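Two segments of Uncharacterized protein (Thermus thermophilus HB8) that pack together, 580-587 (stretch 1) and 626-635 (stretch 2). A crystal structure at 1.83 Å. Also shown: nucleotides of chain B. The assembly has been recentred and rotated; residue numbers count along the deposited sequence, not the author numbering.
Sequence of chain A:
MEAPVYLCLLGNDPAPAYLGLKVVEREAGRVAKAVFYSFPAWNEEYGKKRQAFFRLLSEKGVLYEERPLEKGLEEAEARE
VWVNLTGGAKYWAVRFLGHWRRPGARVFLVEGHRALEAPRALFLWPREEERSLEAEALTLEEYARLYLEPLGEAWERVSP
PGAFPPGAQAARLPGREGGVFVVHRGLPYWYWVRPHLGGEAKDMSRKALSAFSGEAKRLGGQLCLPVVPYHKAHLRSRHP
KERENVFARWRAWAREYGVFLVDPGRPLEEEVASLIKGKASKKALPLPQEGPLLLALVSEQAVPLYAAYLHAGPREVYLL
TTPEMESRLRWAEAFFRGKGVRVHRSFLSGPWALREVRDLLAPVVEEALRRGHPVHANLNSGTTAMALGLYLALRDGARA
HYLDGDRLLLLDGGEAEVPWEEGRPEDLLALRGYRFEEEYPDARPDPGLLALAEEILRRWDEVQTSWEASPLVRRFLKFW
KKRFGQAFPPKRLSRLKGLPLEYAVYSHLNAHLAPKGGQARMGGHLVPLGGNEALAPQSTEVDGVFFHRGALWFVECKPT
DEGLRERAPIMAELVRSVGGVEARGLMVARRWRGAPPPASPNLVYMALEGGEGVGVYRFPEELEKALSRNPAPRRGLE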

# COMPACT_ATOMS: atom_id res chain seq x y z
N GLY A 580 -1.99 -2.34 5.19
CA GLY A 580 -1.72 -2.56 3.78
C GLY A 580 -2.97 -2.44 2.94
O GLY A 580 -4.10 -2.19 3.44
N VAL A 581 -2.78 -2.56 1.64
CA VAL A 581 -3.83 -2.31 0.68
C VAL A 581 -5.01 -3.26 0.83
O VAL A 581 -6.13 -2.89 0.49
CB VAL A 581 -3.28 -2.26 -0.78
CG1 VAL A 581 -2.88 -3.63 -1.31
CG2 VAL A 581 -4.24 -1.59 -1.70
N GLU A 582 -4.77 -4.48 1.30
CA GLU A 582 -5.84 -5.45 1.43
C GLU A 582 -6.33 -5.52 2.88
O GLU A 582 -7.17 -6.36 3.20
CB GLU A 582 -5.42 -6.81 0.91
CG GLU A 582 -5.15 -6.82 -0.60
CD GLU A 582 -6.30 -6.25 -1.38
OE1 GLU A 582 -7.45 -6.67 -1.11
OE2 GLU A 582 -6.07 -5.34 -2.20
N ALA A 583 -5.80 -4.67 3.76
CA ALA A 583 -6.13 -4.75 5.17
C ALA A 583 -7.54 -4.18 5.42
O ALA A 583 -8.06 -3.39 4.62
CB ALA A 583 -5.10 -4.01 6.01
N ARG A 584 -8.14 -4.58 6.53
CA ARG A 584 -9.45 -4.06 6.89
C ARG A 584 -9.50 -3.74 8.37
O ARG A 584 -8.64 -4.17 9.14
CB ARG A 584 -10.55 -5.08 6.58
CG ARG A 584 -10.62 -5.55 5.13
CD ARG A 584 -11.09 -4.46 4.18
NE ARG A 584 -11.05 -4.96 2.80
CZ ARG A 584 -12.00 -5.69 2.22
NH1 ARG A 584 -13.13 -6.01 2.88
NH2 ARG A 584 -11.83 -6.11 0.97
N GLY A 585 -10.52 -2.99 8.76
CA GLY A 585 -10.73 -2.66 10.16
C GLY A 585 -12.08 -3.23 10.57
O GLY A 585 -13.06 -3.03 9.87
N LEU A 586 -12.12 -3.96 11.67
CA LEU A 586 -13.37 -4.48 12.20
C LEU A 586 -13.82 -3.55 13.33
O LEU A 586 -13.10 -3.37 14.30
CB LEU A 586 -13.18 -5.90 12.70
CG LEU A 586 -14.47 -6.60 13.18
CD1 LEU A 586 -15.41 -6.81 12.01
CD2 LEU A 586 -14.10 -7.91 13.86
N MSE A 587 -14.99 -2.97 13.17
CA MSE A 587 -15.49 -1.97 14.11
C MSE A 587 -16.66 -2.61 14.80
O MSE A 587 -17.66 -2.92 14.16
CB MSE A 587 -15.94 -0.72 13.34
CG MSE A 587 -14.97 -0.29 12.25
SE MSE A 587 -13.40 0.53 13.10
CE MSE A 587 -14.17 2.28 13.54
P A B 4 3.58 -2.32 -4.06
OP1 A B 4 2.36 -1.49 -3.87
OP2 A B 4 4.35 -2.80 -2.86
O5' A B 4 3.18 -3.57 -4.98
C5' A B 4 2.45 -4.65 -4.36
C4' A B 4 1.63 -5.33 -5.43
O4' A B 4 1.15 -6.61 -4.93
C3' A B 4 0.40 -4.54 -5.84
O3' A B 4 0.03 -4.69 -7.21
C2' A B 4 -0.67 -5.19 -4.97
O2' A B 4 -1.98 -4.95 -5.44
C1' A B 4 -0.25 -6.64 -5.08
N9 A B 4 -0.84 -7.54 -4.10
C8 A B 4 -1.47 -8.72 -4.40
N7 A B 4 -1.97 -9.31 -3.35
C5 A B 4 -1.68 -8.46 -2.29
C6 A B 4 -1.96 -8.53 -0.91
N6 A B 4 -2.65 -9.52 -0.32
N1 A B 4 -1.55 -7.49 -0.14
C2 A B 4 -0.89 -6.48 -0.73
N3 A B 4 -0.55 -6.32 -2.01
C4 A B 4 -0.98 -7.36 -2.75
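Stretch 2 626-635: ALSRNPAPRR

The contact between the two stretches is anchored by E582, whose CA-to-CB bond points toward stretch 2 and whose carboxylate holds R634 at two points. The backbone amide of R634 donates a nearly linear hydrogen bond to the carboxylate, with N of R634 2.8 Å from OE1 of E582 and an angle of 171° at the hydrogen. The second oxygen makes a salt bridge to the same residue, OE2 of E582 lying 2.9 Å from NH2 of R634. This oxygen sits over one face of the guanidinium. The CA-to-CB bond of R634 points sideways, but the end of its side chain comes nearer to stretch 1, where NH1 of R634 also approaches the carbonyl O of V581 at 3.5 Å.

R584 provides the second anchor by reaching for the backbone of stretch 2. NH1 of R584 donates a hydrogen bond to the carbonyl O of N630 at 2.7 Å, and NH2 of R584 adds a weak one to the same O of N630 at 3.3 Å, so both terminal nitrogens share one acceptor near the plane of the guanidinium. Over one face of that group lies CB of A632, which also packs 3.8 Å from CG of R584. The two arginines come close despite their like charges, with NH2 of R584 4.4 Å from NE of R634.

Stretch 1 opens with a type I turn from G580 to A583, closed by a hydrogen bond from N of A583 to O of G580 at 3.0 Å, and enters a strand at R584. G580 follows a helix and has a positive phi, a conformation that would press a CB against the preceding carbonyl. Stretch 2 leaves the end of a helix and continues as an irregular segment through N630 to R635, with a cis peptide bond before P633. The two stretches run in opposite directions: E582 faces P633, their CA atoms 5.0 Å apart, while L586 is matched with L627 at a CA separation of 8.9 Å.

Apolar packing fills in around the polar anchors. CB of E582 rests 3.7 Å from CB of P633, and farther on, within the strand, CD1 of L586 meets CD2 of L627 at 4.4 Å, a looser contact consistent with the wider backbone spacing there. Together the stretches bury 408 Å². Beside the E582 and P633 contact lies A4 of chain B, its C6 3.6 Å from CG of E582 and its N6 3.9 Å from CB of P633.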

# COMPACT_ATOMS: atom_id res chain seq x y z
N ALA A 626 -20.26 -11.11 7.52
CA ALA A 626 -19.59 -9.80 7.55
C ALA A 626 -18.20 -9.83 6.91
O ALA A 626 -17.88 -8.96 6.10
CB ALA A 626 -19.49 -9.27 8.97
N LEU A 627 -17.39 -10.82 7.27
CA LEU A 627 -16.03 -10.94 6.74
C LEU A 627 -15.96 -11.35 5.25
O LEU A 627 -14.89 -11.26 4.64
CB LEU A 627 -15.19 -11.92 7.57
CG LEU A 627 -15.12 -11.73 9.10
CD1 LEU A 627 -14.12 -12.69 9.72
CD2 LEU A 627 -14.78 -10.30 9.48
N SER A 628 -17.08 -11.80 4.66
CA SER A 628 -17.09 -12.20 3.24
C SER A 628 -18.07 -11.42 2.35
O SER A 628 -18.27 -11.79 1.19
CB SER A 628 -17.37 -13.71 3.11
OG SER A 628 -18.70 -14.03 3.47
N ARG A 629 -18.67 -10.34 2.87
CA ARG A 629 -19.49 -9.45 2.04
C ARG A 629 -18.62 -8.84 0.94
O ARG A 629 -19.01 -8.83 -0.23
CB ARG A 629 -20.14 -8.35 2.88
N ASN A 630 -17.46 -8.32 1.35
CA ASN A 630 -16.37 -7.92 0.43
C ASN A 630 -15.10 -8.66 0.87
O ASN A 630 -14.35 -8.14 1.70
CB ASN A 630 -16.12 -6.41 0.47
CG ASN A 630 -17.31 -5.59 -0.02
OD1 ASN A 630 -18.01 -5.99 -0.96
ND2 ASN A 630 -17.55 -4.44 0.61
N PRO A 631 -14.87 -9.88 0.34
CA PRO A 631 -13.80 -10.74 0.86
C PRO A 631 -12.41 -10.08 0.90
O PRO A 631 -12.05 -9.35 -0.03
CB PRO A 631 -13.79 -11.93 -0.12
CG PRO A 631 -15.17 -11.95 -0.71
CD PRO A 631 -15.62 -10.52 -0.76
N ALA A 632 -11.67 -10.30 1.98
CA ALA A 632 -10.32 -9.77 2.16
C ALA A 632 -9.39 -10.96 2.30
O ALA A 632 -9.67 -11.84 3.12
CB ALA A 632 -10.25 -8.91 3.41
N PRO A 633 -8.28 -11.01 1.56
CA PRO A 633 -7.87 -9.99 0.56
C PRO A 633 -8.57 -10.18 -0.79
O PRO A 633 -9.07 -11.26 -1.06
CB PRO A 633 -6.38 -10.30 0.38
CG PRO A 633 -6.32 -11.78 0.54
CD PRO A 633 -7.31 -12.11 1.65
N ARG A 634 -8.58 -9.15 -1.63
CA ARG A 634 -9.23 -9.24 -2.94
C ARG A 634 -8.34 -10.01 -3.91
O ARG A 634 -7.12 -9.88 -3.87
CB ARG A 634 -9.50 -7.85 -3.52
CG ARG A 634 -10.46 -7.02 -2.68
CD ARG A 634 -10.70 -5.64 -3.27
NE ARG A 634 -9.91 -4.59 -2.63
CZ ARG A 634 -8.74 -4.11 -3.06
NH1 ARG A 634 -8.14 -3.14 -2.38
NH2 ARG A 634 -8.14 -4.60 -4.15
N ARG A 635 -8.96 -10.83 -4.75
CA ARG A 635 -8.25 -11.47 -5.87
C ARG A 635 -8.47 -10.62 -7.11
O ARG A 635 -9.60 -10.41 -7.52
CB ARG A 635 -8.80 -12.86 -6.15
CG ARG A 635 -8.49 -13.90 -5.10
CD ARG A 635 -8.98 -15.27 -5.56
NE ARG A 635 -8.59 -16.31 -4.62
CZ ARG A 635 -8.79 -17.61 -4.81
NH1 ARG A 635 -9.39 -18.05 -5.91
NH2 ARG A 635 -8.40 -18.48 -3.88